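Local coordinates for protein putative citrate lyase, alfa subunit (Streptococcus mutans, PDB 2HJ0) that is of unknown function but is probably a lyase alpha subunit of the CitF family, an alpha/beta protein built around two mixed beta sheets, at residues Glu253-Ile256 / Ala257-Ala261; Ser335-Ser338 / Leu339-Ala343; Pro454-Ile457 / Glu458-Asp462; Arg292-Met295 / Ile296-Asp299; Ser100-Ala103 / Asn104-Pro108. All coordinates share one frame; numbering follows the deposited sequence.

Contact 1. Residues Glu253-Ile256 / Ala257-Ala261; sequences ELLI and AEYAA
Tyr-259 lies against Leu-255 one helical turn back, the two side chains side by side and pointing the same way. With CG beside its own backbone N and anti to the carbonyl carbon (chi1 -83°), the tyrosine leans back along the helix past the carbonyl of its i-4 neighbour. CB of Tyr-259 sits 3.6 Å from Leu-255 O, and CG keeps the same distance from that oxygen. CD2 passes it next, and the oxygen stands obliquely to the ring. At CE2 the ring meets aliphatic carbon, 4.0 Å from Leu-255 CG, with CD2 of the leucine just as near. The side chain also touches Val-442, Val-465 and Pro-466.

The same carbonyl accepts the main-chain bond Tyr-259 N to Leu-255 O, 2.9 Å long and nearly straight at 164°. It is one of four successive i to i-4 bonds, from Ala-257 N to Glu-253 O through to Ala-260 N to Ile-256 O. Glu-253 points away from 257-261, and its OE2 is hydrogen-bonded to Thr-248 OG1.

Ile-256 and Ala-260 press on Ile-413, and Ile-256 also meets Val-442, while Leu-254, Glu-258 and Ala-261 lean on helix 282-297. A regular alpha helix with small and apolar residues turned to strands 409-413 and 440-442 is the classic helix-on-sheet packing of an alpha/beta fold.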
loop_
_atom_site.group_PDB
_atom_site.type_symbol
_atom_site.label_atom_id
_atom_site.label_comp_id
_atom_site.label_asym_id
_atom_site.label_seq_id
_atom_site.Cartn_x
_atom_site.Cartn_y
_atom_site.Cartn_z
ATOM N N GLU A 253 15.067 5.450 -38.616
ATOM C CA GLU A 253 14.838 5.199 -37.204
ATOM C C GLU A 253 15.667 4.017 -36.708
ATOM O O GLU A 253 16.296 4.099 -35.648
ATOM C CB GLU A 253 13.347 4.969 -36.945
ATOM C CG GLU A 253 12.548 6.266 -36.911
ATOM C CD GLU A 253 11.046 6.043 -36.849
ATOM O OE1 GLU A 253 10.299 7.032 -36.651
ATOM O OE2 GLU A 253 10.616 4.878 -37.009
ATOM N N LEU A 254 15.687 2.930 -37.478
ATOM C CA LEU A 254 16.459 1.742 -37.100
ATOM C C LEU A 254 17.950 2.045 -36.917
ATOM O O LEU A 254 18.627 1.430 -36.086
ATOM C CB LEU A 254 16.291 0.626 -38.139
ATOM C CG LEU A 254 15.017 -0.197 -38.055
ATOM C CD1 LEU A 254 14.964 -1.174 -39.199
ATOM C CD2 LEU A 254 14.983 -0.914 -36.723
ATOM N N LEU A 255 18.464 2.985 -37.697
ATOM C CA LEU A 255 19.860 3.358 -37.586
ATOM C C LEU A 255 20.038 4.092 -36.268
ATOM O O LEU A 255 20.995 3.856 -35.532
ATOM C CB LEU A 255 20.254 4.282 -38.732
ATOM C CG LEU A 255 21.731 4.658 -38.858
ATOM C CD1 LEU A 255 22.467 3.530 -39.531
ATOM C CD2 LEU A 255 21.869 5.922 -39.682
ATOM N N ILE A 256 19.102 4.987 -35.975
ATOM C CA ILE A 256 19.161 5.752 -34.743
ATOM C C ILE A 256 19.088 4.779 -33.576
ATOM O O ILE A 256 19.866 4.880 -32.626
ATOM C CB ILE A 256 18.007 6.798 -34.663
ATOM C CG1 ILE A 256 18.173 7.827 -35.788
ATOM C CG2 ILE A 256 18.032 7.514 -33.318
ATOM C CD1 ILE A 256 17.081 8.841 -35.880
ATOM N N ALA A 257 18.169 3.826 -33.653
ATOM C CA ALA A 257 18.033 2.831 -32.599
ATOM C C ALA A 257 19.345 2.095 -32.415
ATOM O O ALA A 257 19.829 1.963 -31.294
ATOM C CB ALA A 257 16.936 1.839 -32.949
ATOM N N GLU A 258 19.921 1.626 -33.520
ATOM C CA GLU A 258 21.174 0.883 -33.449
ATOM C C GLU A 258 22.307 1.691 -32.837
ATOM O O GLU A 258 23.061 1.167 -32.017
ATOM C CB GLU A 258 21.586 0.357 -34.827
ATOM C CG GLU A 258 22.919 -0.372 -34.795
ATOM C CD GLU A 258 23.083 -1.427 -35.885
ATOM O OE1 GLU A 258 22.817 -1.110 -37.077
ATOM O OE2 GLU A 258 23.497 -2.572 -35.544
ATOM N N TYR A 259 22.432 2.957 -33.230
ATOM C CA TYR A 259 23.476 3.800 -32.664
ATOM C C TYR A 259 23.222 3.922 -31.158
ATOM O O TYR A 259 24.156 3.864 -30.354
ATOM C CB TYR A 259 23.479 5.198 -33.306
ATOM C CG TYR A 259 24.216 5.320 -34.637
ATOM C CD1 TYR A 259 25.306 4.499 -34.945
ATOM C CD2 TYR A 259 23.858 6.304 -35.567
ATOM C CE1 TYR A 259 26.016 4.659 -36.142
ATOM C CE2 TYR A 259 24.560 6.471 -36.759
ATOM C CZ TYR A 259 25.631 5.652 -37.043
ATOM O OH TYR A 259 26.303 5.820 -38.240
ATOM N N ALA A 260 21.955 4.074 -30.779
ATOM C CA ALA A 260 21.594 4.189 -29.372
ATOM C C ALA A 260 22.033 2.957 -28.579
ATOM O O ALA A 260 22.617 3.076 -27.499
ATOM C CB ALA A 260 20.093 4.393 -29.235
ATOM N N ALA A 261 21.754 1.774 -29.114
ATOM C CA ALA A 261 22.139 0.538 -28.440
ATOM C C ALA A 261 23.656 0.411 -28.287
ATOM O O ALA A 261 24.134 -0.094 -27.268
ATOM C CB ALA A 261 21.590 -0.659 -29.188
#

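Contact 2. Residues Ser335-Ser338 / Leu339-Ala343; sequences SAVS and LDRNA
Leu-339 and Ser-335 begin the closing turns of helix 333-341: Leu-339 N donates to Ser-335 O at 3.2 Å, and a second, weak bond runs from the same nitrogen to Ala-336 O. The isobutyl group of Leu-339 leads off from the helix towards His-346 and Glu-348 of strand 346-348. Asp-340 puts its CB beside Val-337 O, and its carboxylate belongs to the exposed side.

Arg-341 makes the main side-chain approach to Val-337 and Ser-338. Its N is bonded to Val-337 O at 3.0 Å, and its side chain then folds back along the helix. CG is anti to the backbone N, and a bend at chi3 (-41°) swings the guanidinium over the preceding turn. There one face lies above the backbone of Ser-338, whose CA is 4.1 Å from the plane and over its centre. NH2 of Arg-341 comes within 3.4 Å of Val-337 CG1, a methyl that approaches the flat group obliquely. The ionic partner of the group lies outside: NH1 forms a salt bridge with Glu-318 of helix 311-318, which presumably fixes how the group is turned.

Asn-342 is the first residue to leave helical angles, yet its N still reaches Ser-338 O at 2.9 Å; the hydroxyl of that serine, OG, is bonded to His-346 ND1. After Asn-342, Ala-343 N makes a weak bond to Arg-341 O. This is a helix C-terminus, its last i to i-4 bond made by the residue that breaks the helix before the chain enters strand 346-348, outermost in its sheet within this chain.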
loop_
_atom_site.group_PDB
_atom_site.type_symbol
_atom_site.label_atom_id
_atom_site.label_comp_id
_atom_site.label_asym_id
_atom_site.label_seq_id
_atom_site.Cartn_x
_atom_site.Cartn_y
_atom_site.Cartn_z
ATOM N N SER A 335 1.182 -6.610 -22.588
ATOM C CA SER A 335 1.926 -6.189 -21.398
ATOM C C SER A 335 1.018 -6.201 -20.185
ATOM O O SER A 335 1.433 -6.569 -19.089
ATOM C CB SER A 335 2.503 -4.791 -21.566
ATOM O OG SER A 335 3.616 -4.819 -22.436
ATOM N N ALA A 336 -0.227 -5.793 -20.375
ATOM C CA ALA A 336 -1.141 -5.798 -19.264
ATOM C C ALA A 336 -1.359 -7.256 -18.878
ATOM O O ALA A 336 -1.411 -7.590 -17.700
ATOM C CB ALA A 336 -2.439 -5.141 -19.646
ATOM N N VAL A 337 -1.458 -8.138 -19.863
ATOM C CA VAL A 337 -1.679 -9.548 -19.568
ATOM C C VAL A 337 -0.534 -10.134 -18.771
ATOM O O VAL A 337 -0.747 -10.865 -17.803
ATOM C CB VAL A 337 -1.864 -10.347 -20.855
ATOM C CG1 VAL A 337 -1.970 -11.842 -20.542
ATOM C CG2 VAL A 337 -3.134 -9.862 -21.566
ATOM N N SER A 338 0.681 -9.796 -19.184
ATOM C CA SER A 338 1.895 -10.267 -18.531
ATOM C C SER A 338 1.953 -9.907 -17.050
ATOM O O SER A 338 2.461 -10.678 -16.228
ATOM C CB SER A 338 3.112 -9.685 -19.236
ATOM O OG SER A 338 4.289 -10.238 -18.698
ATOM N N LEU A 339 1.441 -8.728 -16.717
ATOM C CA LEU A 339 1.436 -8.265 -15.340
ATOM C C LEU A 339 0.751 -9.276 -14.443
ATOM O O LEU A 339 1.006 -9.338 -13.242
ATOM C CB LEU A 339 0.713 -6.930 -15.239
ATOM C CG LEU A 339 0.585 -6.349 -13.832
ATOM C CD1 LEU A 339 1.967 -6.113 -13.237
ATOM C CD2 LEU A 339 -0.203 -5.045 -13.903
ATOM N N ASP A 340 -0.120 -10.075 -15.040
ATOM C CA ASP A 340 -0.842 -11.086 -14.300
ATOM C C ASP A 340 -0.224 -12.473 -14.466
ATOM O O ASP A 340 -0.089 -13.220 -13.495
ATOM C CB ASP A 340 -2.297 -11.107 -14.762
ATOM C CG ASP A 340 -3.066 -12.284 -14.200
ATOM O OD1 ASP A 340 -3.144 -12.409 -12.959
ATOM O OD2 ASP A 340 -3.591 -13.086 -15.002
ATOM N N ARG A 341 0.149 -12.800 -15.699
ATOM C CA ARG A 341 0.736 -14.095 -16.053
ATOM C C ARG A 341 2.073 -14.377 -15.366
ATOM O O ARG A 341 2.236 -15.415 -14.727
ATOM C CB ARG A 341 0.921 -14.171 -17.572
ATOM C CG ARG A 341 1.373 -15.528 -18.112
ATOM C CD ARG A 341 1.974 -15.378 -19.518
ATOM N NE ARG A 341 1.216 -14.439 -20.351
ATOM C CZ ARG A 341 1.779 -13.518 -21.126
ATOM N NH1 ARG A 341 3.106 -13.427 -21.164
ATOM N NH2 ARG A 341 1.027 -12.696 -21.856
ATOM N N ASN A 342 3.023 -13.454 -15.495
ATOM C CA ASN A 342 4.329 -13.645 -14.884
ATOM C C ASN A 342 4.422 -12.948 -13.529
ATOM O O ASN A 342 5.376 -12.206 -13.275
ATOM C CB ASN A 342 5.437 -13.115 -15.804
ATOM C CG ASN A 342 5.384 -13.705 -17.206
ATOM O OD1 ASN A 342 5.084 -13.004 -18.162
ATOM N ND2 ASN A 342 5.685 -14.995 -17.331
ATOM N N ALA A 343 3.447 -13.191 -12.655
ATOM C CA ALA A 343 3.414 -12.566 -11.330
ATOM C C ALA A 343 4.778 -12.543 -10.663
ATOM O O ALA A 343 5.633 -13.369 -10.960
ATOM C CB ALA A 343 2.421 -13.287 -10.442
#

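Contact 3. Residues Pro454-Ile457 / Glu458-Asp462; sequences PDLI and EYFKD
Pro-454 and Glu-458 are joined by a weak bond from Glu-458 N to Pro-454 O, 3.4 Å long, at the start of the short helix 454-459. As the first helical residue the proline loses nothing by having no N-H to give. Asp-455 follows: its O accepts an equally weak bond from Tyr-459 N at 3.3 Å, and its carboxylate turns away to a salt bridge with Arg-453. A chi1 of 64° sets CG of Glu-458 between its own backbone N and carbonyl carbon and brings it near the same Asp-455 carbonyl. The extended glutamate chain then runs out past Asp-455, the two carboxylates staying apart at 6.1 Å from Asp-455 OD1 to Glu-458 OE1.

Leu-456 and Phe-460 are the buried pair. The leucine O takes a sounder bond, from Phe-460 N at 3.0 Å and 151°, and the two side chains lie alongside each other, pointing the same way. Leu-456 CG meets Phe-460 CE2 at 4.0 Å, while the leucine carbonyl oxygen approaches the ring obliquely. Both side chains pack on Met-409 and Ile-449, and the ring continues to Ser-266 and Ser-267. Ile-457 also touches Ile-449, though it is largely exposed.

The helix crosses between strands 447-449 and 467-468 in a beta-alpha-beta unit, and Phe-460 O is bonded to Gln-467 NE2 on the way. Three backbone bonds join the two segments, and Lys-461 N closes the end on Glu-458 O. The apolar pair held against the sheet suggests that so short a helix owes much of its place to this packing; Glu-458 is exposed, and Asp-455 is paired with Arg-453.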
loop_
_atom_site.group_PDB
_atom_site.type_symbol
_atom_site.label_atom_id
_atom_site.label_comp_id
_atom_site.label_asym_id
_atom_site.label_seq_id
_atom_site.Cartn_x
_atom_site.Cartn_y
_atom_site.Cartn_z
ATOM N N PRO A 454 32.264 14.758 -18.879
ATOM C CA PRO A 454 33.614 14.470 -19.367
ATOM C C PRO A 454 34.007 13.003 -19.187
ATOM O O PRO A 454 34.840 12.477 -19.928
ATOM C CB PRO A 454 34.482 15.416 -18.546
ATOM C CG PRO A 454 33.741 15.507 -17.267
ATOM C CD PRO A 454 32.313 15.666 -17.722
ATOM N N ASP A 455 33.410 12.331 -18.209
ATOM C CA ASP A 455 33.748 10.931 -17.998
ATOM C C ASP A 455 33.228 10.073 -19.157
ATOM O O ASP A 455 33.762 8.995 -19.433
ATOM C CB ASP A 455 33.151 10.418 -16.696
ATOM C CG ASP A 455 31.648 10.386 -16.734
ATOM O OD1 ASP A 455 31.059 9.425 -16.205
ATOM O OD2 ASP A 455 31.049 11.327 -17.294
ATOM N N LEU A 456 32.189 10.551 -19.834
ATOM C CA LEU A 456 31.612 9.798 -20.942
ATOM C C LEU A 456 32.357 10.065 -22.245
ATOM O O LEU A 456 32.523 9.168 -23.083
ATOM C CB LEU A 456 30.116 10.121 -21.080
ATOM C CG LEU A 456 29.154 9.118 -20.435
ATOM C CD1 LEU A 456 29.651 8.698 -19.080
ATOM C CD2 LEU A 456 27.768 9.729 -20.335
ATOM N N ILE A 457 32.818 11.301 -22.404
ATOM C CA ILE A 457 33.565 11.674 -23.590
ATOM C C ILE A 457 34.816 10.799 -23.712
ATOM O O ILE A 457 35.175 10.367 -24.811
ATOM C CB ILE A 457 33.960 13.159 -23.541
ATOM C CG1 ILE A 457 32.731 14.007 -23.803
ATOM C CG2 ILE A 457 35.029 13.455 -24.567
ATOM C CD1 ILE A 457 32.939 15.462 -23.536
ATOM N N GLU A 458 35.461 10.521 -22.583
ATOM C CA GLU A 458 36.666 9.695 -22.582
ATOM C C GLU A 458 36.327 8.232 -22.817
ATOM O O GLU A 458 36.911 7.581 -23.684
ATOM C CB GLU A 458 37.408 9.814 -21.252
ATOM C CG GLU A 458 36.596 9.287 -20.084
ATOM C CD GLU A 458 37.420 9.006 -18.810
ATOM O OE1 GLU A 458 36.823 8.465 -17.833
ATOM O OE2 GLU A 458 38.643 9.324 -18.787
ATOM N N TYR A 459 35.377 7.720 -22.044
ATOM C CA TYR A 459 34.965 6.322 -22.151
ATOM C C TYR A 459 34.532 5.924 -23.565
ATOM O O TYR A 459 34.740 4.782 -23.979
ATOM C CB TYR A 459 33.816 6.032 -21.185
ATOM C CG TYR A 459 33.767 4.591 -20.731
ATOM C CD1 TYR A 459 34.549 4.155 -19.665
ATOM C CD2 TYR A 459 32.957 3.655 -21.386
ATOM C CE1 TYR A 459 34.526 2.831 -19.262
ATOM C CE2 TYR A 459 32.924 2.323 -20.992
ATOM C CZ TYR A 459 33.713 1.916 -19.931
ATOM O OH TYR A 459 33.706 0.595 -19.547
ATOM N N PHE A 460 33.921 6.861 -24.290
ATOM C CA PHE A 460 33.476 6.591 -25.645
ATOM C C PHE A 460 34.465 7.076 -26.688
ATOM O O PHE A 460 34.194 6.982 -27.888
ATOM C CB PHE A 460 32.117 7.246 -25.911
ATOM C CG PHE A 460 30.981 6.636 -25.145
ATOM C CD1 PHE A 460 30.778 5.260 -25.155
ATOM C CD2 PHE A 460 30.097 7.440 -24.421
ATOM C CE1 PHE A 460 29.713 4.688 -24.456
ATOM C CE2 PHE A 460 29.030 6.877 -23.721
ATOM C CZ PHE A 460 28.837 5.497 -23.735
ATOM N N LYS A 461 35.612 7.586 -26.245
ATOM C CA LYS A 461 36.601 8.118 -27.185
ATOM C C LYS A 461 36.791 7.216 -28.399
ATOM O O LYS A 461 36.793 7.689 -29.523
ATOM C CB LYS A 461 37.960 8.333 -26.504
ATOM C CG LYS A 461 38.648 7.040 -26.075
ATOM C CD LYS A 461 40.126 7.247 -25.740
ATOM C CE LYS A 461 40.333 8.194 -24.565
ATOM N NZ LYS A 461 41.788 8.340 -24.273
ATOM N N ASP A 462 36.925 5.918 -28.169
ATOM C CA ASP A 462 37.146 4.994 -29.263
ATOM C C ASP A 462 35.882 4.345 -29.805
ATOM O O ASP A 462 35.945 3.499 -30.693
ATOM C CB ASP A 462 38.153 3.932 -28.831
ATOM C CG ASP A 462 39.567 4.484 -28.727
ATOM O OD1 ASP A 462 40.371 3.925 -27.944
ATOM O OD2 ASP A 462 39.878 5.475 -29.444
#

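Contact 4. Residues Arg292-Met295 / Ile296-Asp299; sequences REQM and IKDD
Arg-292 and Ile-296 stand side by side on the outer side of the end of helix 282-297, across from the buried Met-295, with CD1 of the isoleucine over one face of the guanidinium, 3.8 Å from Arg-292 CZ. CG1 of Ile-296 is beside its own backbone N (chi1 -68°), which carries the methyl back along the helix to that face. Arg-292 NH1 has its ionic partner outside, in Glu-319. In the backbone, Ile-296 N is bonded to Arg-292 O at 2.8 Å.

The buried side belongs to Met-295, a selenomethionine in the model, which packs on Tyr-270, Phe-274 and Ile-300. Asp-298 closes this side: its N gives a straight bond, 172°, to Gln-294 O at 3.2 Å, and its OD2 is bonded to Tyr-270 OH. The hydroxyl lies between Gln-294 O, to which its bond is weak, and the Asp-298 carboxylate. The helix is the crossover of a beta-alpha-beta unit between strands 275-277 and 302-305, and Asp-298 is where the chain leaves helical angles to head for the second strand.

On the solvent side the packing is looser. Glu-293 and Lys-297 run alongside each other as an i to i+4 salt bridge, OE2 of Glu-293 being 3.0 Å from Lys-297 NZ, though as a hydrogen bond it is weak. A bend at chi4 (-57°) turns the ammonium back to the carboxylate, and Gln-294 crosses the lysine chain at CD.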
loop_
_atom_site.group_PDB
_atom_site.type_symbol
_atom_site.label_atom_id
_atom_site.label_comp_id
_atom_site.label_asym_id
_atom_site.label_seq_id
_atom_site.Cartn_x
_atom_site.Cartn_y
_atom_site.Cartn_z
ATOM N N ARG A 292 19.117 -6.445 -27.242
ATOM C CA ARG A 292 18.919 -7.871 -26.974
ATOM C C ARG A 292 20.019 -8.696 -27.656
ATOM O O ARG A 292 20.670 -9.527 -27.022
ATOM C CB ARG A 292 17.537 -8.331 -27.482
ATOM C CG ARG A 292 17.175 -9.771 -27.104
ATOM C CD ARG A 292 15.784 -10.172 -27.579
ATOM N NE ARG A 292 15.803 -10.664 -28.951
ATOM C CZ ARG A 292 15.969 -11.938 -29.296
ATOM N NH1 ARG A 292 16.121 -12.871 -28.363
ATOM N NH2 ARG A 292 16.015 -12.278 -30.581
ATOM N N GLU A 293 20.211 -8.452 -28.950
ATOM C CA GLU A 293 21.218 -9.135 -29.742
ATOM C C GLU A 293 22.577 -9.064 -29.048
ATOM O O GLU A 293 23.252 -10.073 -28.883
ATOM C CB GLU A 293 21.303 -8.488 -31.125
ATOM C CG GLU A 293 22.102 -9.273 -32.156
ATOM C CD GLU A 293 22.378 -8.465 -33.423
ATOM O OE1 GLU A 293 21.404 -7.967 -34.037
ATOM O OE2 GLU A 293 23.568 -8.336 -33.806
ATOM N N GLN A 294 22.974 -7.869 -28.633
ATOM C CA GLN A 294 24.249 -7.706 -27.957
ATOM C C GLN A 294 24.260 -8.394 -26.614
ATOM O O GLN A 294 25.296 -8.882 -26.175
ATOM C CB GLN A 294 24.573 -6.226 -27.769
ATOM C CG GLN A 294 25.569 -5.679 -28.784
ATOM C CD GLN A 294 26.995 -6.063 -28.464
ATOM O OE1 GLN A 294 27.312 -7.239 -28.296
ATOM N NE2 GLN A 294 27.869 -5.065 -28.378
HETATM N N MSE A 295 23.114 -8.425 -25.947
HETATM C CA MSE A 295 23.041 -9.074 -24.646
HETATM C C MSE A 295 23.157 -10.575 -24.818
HETATM O O MSE A 295 23.630 -11.270 -23.919
HETATM C CB MSE A 295 21.726 -8.749 -23.947
HETATM C CG MSE A 295 21.605 -7.311 -23.473
HETATM SE SE MSE A 295 19.790 -6.884 -22.902
HETATM C CE MSE A 295 19.826 -7.792 -21.176
ATOM N N ILE A 296 22.708 -11.071 -25.969
ATOM C CA ILE A 296 22.780 -12.493 -26.257
ATOM C C ILE A 296 24.220 -12.866 -26.632
ATOM O O ILE A 296 24.740 -13.850 -26.125
ATOM C CB ILE A 296 21.792 -12.885 -27.380
ATOM C CG1 ILE A 296 20.359 -12.739 -26.883
ATOM C CG2 ILE A 296 22.020 -14.321 -27.796
ATOM C CD1 ILE A 296 19.310 -12.988 -27.937
ATOM N N LYS A 297 24.862 -12.078 -27.496
ATOM C CA LYS A 297 26.245 -12.344 -27.888
ATOM C C LYS A 297 27.055 -12.558 -26.613
ATOM O O LYS A 297 27.777 -13.553 -26.471
ATOM C CB LYS A 297 26.842 -11.163 -28.665
ATOM C CG LYS A 297 26.127 -10.813 -29.978
ATOM C CD LYS A 297 26.836 -9.672 -30.729
ATOM C CE LYS A 297 26.022 -9.198 -31.938
ATOM N NZ LYS A 297 25.720 -10.298 -32.912
ATOM N N ASP A 298 26.935 -11.599 -25.697
ATOM C CA ASP A 298 27.596 -11.661 -24.402
ATOM C C ASP A 298 26.624 -12.505 -23.589
ATOM O O ASP A 298 25.579 -12.895 -24.096
ATOM C CB ASP A 298 27.723 -10.259 -23.790
ATOM C CG ASP A 298 28.391 -9.262 -24.734
ATOM O OD1 ASP A 298 29.502 -9.553 -25.222
ATOM O OD2 ASP A 298 27.807 -8.184 -24.992
ATOM N N ASP A 299 26.936 -12.817 -22.344
ATOM C CA ASP A 299 25.984 -13.617 -21.596
ATOM C C ASP A 299 25.416 -12.784 -20.466
ATOM O O ASP A 299 24.905 -13.317 -19.477
ATOM C CB ASP A 299 26.661 -14.879 -21.064
ATOM C CG ASP A 299 25.664 -15.957 -20.685
ATOM O OD1 ASP A 299 24.718 -16.185 -21.473
ATOM O OD2 ASP A 299 25.834 -16.576 -19.606
#

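Contact 5. Residues Ser100-Ala103 / Asn104-Pro108; sequences SSIA and NVHEP
Ile-102 and Ala-103 bring their main chain to the edge of the His-106 imidazole, with Ile-102 C lying in the ring plane, while Val-105 CG1 sits on one face, 4.1 Å above the plane and offset toward the rim. The ring nitrogen takes the nearby amide: Ala-103 N donates to His-106 ND1 at 2.8 Å and 161°, the donor standing 25° out of the ring plane. CG of the histidine is beside its backbone N (chi1 -69°), which folds the ring back over the residues that precede it. Ile-102 CG2 adds an apolar touch, 3.9 Å from His-106 CB.

With ND1 acting as acceptor, the bond between His-106 NE2 and Asp-77 OD2 is consistent with a proton on NE2. Held at both nitrogens, the ring can hardly rotate. The chain between Ala-103 and His-106 makes a turn, whose bond from His-106 N to Ala-103 O is modelled at 3.2 Å with the nitrogen's place less sure.

This turn sits in the loop between strand 95-99 and helix 109-114, at the C-terminal end of a strand in the parallel part of a mixed sheet, consistent with the Rossmann-like family and the usual place for pockets in such folds. The side chain of Ser-101 is about 3 Å from a bound citric acid, which probably came from the crystallisation liquor.

Asn-104 N and Val-105 N are each bonded to the carboxylate of Glu-75, and the Asn-104 side-chain amide is bonded to Lys-129 N through OD1 and to Asp-128 OD2 through ND2.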
loop_
_atom_site.group_PDB
_atom_site.type_symbol
_atom_site.label_atom_id
_atom_site.label_comp_id
_atom_site.label_asym_id
_atom_site.label_seq_id
_atom_site.Cartn_x
_atom_site.Cartn_y
_atom_site.Cartn_z
ATOM N N SER A 100 -4.245 12.460 -14.152
ATOM C CA SER A 100 -2.848 12.075 -14.330
ATOM C C SER A 100 -2.378 12.502 -15.727
ATOM O O SER A 100 -1.200 12.796 -15.914
ATOM C CB SER A 100 -2.674 10.575 -14.126
ATOM O OG SER A 100 -3.517 9.829 -14.975
ATOM N N SER A 101 -3.288 12.533 -16.704
ATOM C CA SER A 101 -2.956 13.006 -18.048
ATOM C C SER A 101 -4.221 13.109 -18.883
ATOM O O SER A 101 -5.225 12.499 -18.549
ATOM C CB SER A 101 -1.925 12.107 -18.731
ATOM O OG SER A 101 -1.278 12.794 -19.806
ATOM N N ILE A 102 -4.176 13.885 -19.962
ATOM C CA ILE A 102 -5.359 14.100 -20.803
ATOM C C ILE A 102 -5.176 13.616 -22.241
ATOM O O ILE A 102 -4.194 13.956 -22.898
ATOM C CB ILE A 102 -5.740 15.625 -20.790
ATOM C CG1 ILE A 102 -6.244 16.021 -19.396
ATOM C CG2 ILE A 102 -6.818 15.925 -21.801
ATOM C CD1 ILE A 102 -6.370 17.499 -19.186
ATOM N N ALA A 103 -6.123 12.828 -22.737
ATOM C CA ALA A 103 -6.035 12.317 -24.111
ATOM C C ALA A 103 -6.983 13.076 -25.057
ATOM O O ALA A 103 -7.701 13.969 -24.619
ATOM C CB ALA A 103 -6.357 10.813 -24.131
ATOM N N ASN A 104 -6.975 12.724 -26.347
ATOM C CA ASN A 104 -7.834 13.382 -27.337
ATOM C C ASN A 104 -9.318 13.051 -27.171
ATOM O O ASN A 104 -10.192 13.866 -27.479
ATOM C CB ASN A 104 -7.433 13.024 -28.771
ATOM C CG ASN A 104 -6.075 13.584 -29.171
ATOM O OD1 ASN A 104 -5.798 14.785 -29.051
ATOM N ND2 ASN A 104 -5.219 12.705 -29.668
ATOM N N VAL A 105 -9.618 11.859 -26.683
ATOM C CA VAL A 105 -11.005 11.463 -26.515
ATOM C C VAL A 105 -11.641 12.345 -25.456
ATOM O O VAL A 105 -12.862 12.358 -25.299
ATOM C CB VAL A 105 -11.100 9.985 -26.085
ATOM C CG1 VAL A 105 -10.508 9.807 -24.685
ATOM C CG2 VAL A 105 -12.544 9.524 -26.127
ATOM N N HIS A 106 -10.801 13.078 -24.731
ATOM C CA HIS A 106 -11.273 13.974 -23.689
ATOM C C HIS A 106 -11.708 15.327 -24.253
ATOM O O HIS A 106 -11.762 16.312 -23.526
ATOM C CB HIS A 106 -10.174 14.169 -22.636
ATOM C CG HIS A 106 -9.906 12.947 -21.810
ATOM N ND1 HIS A 106 -8.636 12.576 -21.419
ATOM C CD2 HIS A 106 -10.747 12.020 -21.293
ATOM C CE1 HIS A 106 -8.709 11.470 -20.698
ATOM N NE2 HIS A 106 -9.977 11.112 -20.608
ATOM N N GLU A 107 -12.028 15.369 -25.542
ATOM C CA GLU A 107 -12.450 16.612 -26.192
ATOM C C GLU A 107 -13.594 17.331 -25.475
ATOM O O GLU A 107 -13.592 18.560 -25.369
ATOM C CB GLU A 107 -12.860 16.339 -27.632
ATOM C CG GLU A 107 -12.979 17.580 -28.498
ATOM C CD GLU A 107 -13.727 17.300 -29.793
ATOM O OE1 GLU A 107 -14.954 17.031 -29.716
ATOM O OE2 GLU A 107 -13.098 17.334 -30.885
ATOM N N PRO A 108 -14.593 16.582 -24.983
ATOM C CA PRO A 108 -15.723 17.195 -24.279
ATOM C C PRO A 108 -15.303 18.215 -23.224
ATOM O O PRO A 108 -16.064 19.109 -22.874
ATOM C CB PRO A 108 -16.423 15.990 -23.672
ATOM C CG PRO A 108 -16.227 14.956 -24.722
ATOM C CD PRO A 108 -14.769 15.120 -25.055
#

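In the fold
Contacts 1 to 4 are i to i+4 arrangements on helices around the nine-stranded sheet; contact 5 is a buried loop turn at the ten-stranded one, about 43 Å from contact 3 between centres and on the opposite side of the chain's centre. Contacts 1 and 4 lie on neighbouring helices that pack together, 251-265 and 282-297, and contacts 1 and 3 both rest on strand 409-413. Their chemistry follows the side of the helix concerned: apolar side chains of contacts 1 and 3 pack on the sheet, whereas contact 4 adds a salt bridge at the surface. Contact 2 sets an arginine against valine and serine at a helix end, and contact 5 relies on polar bonds made inside the protein.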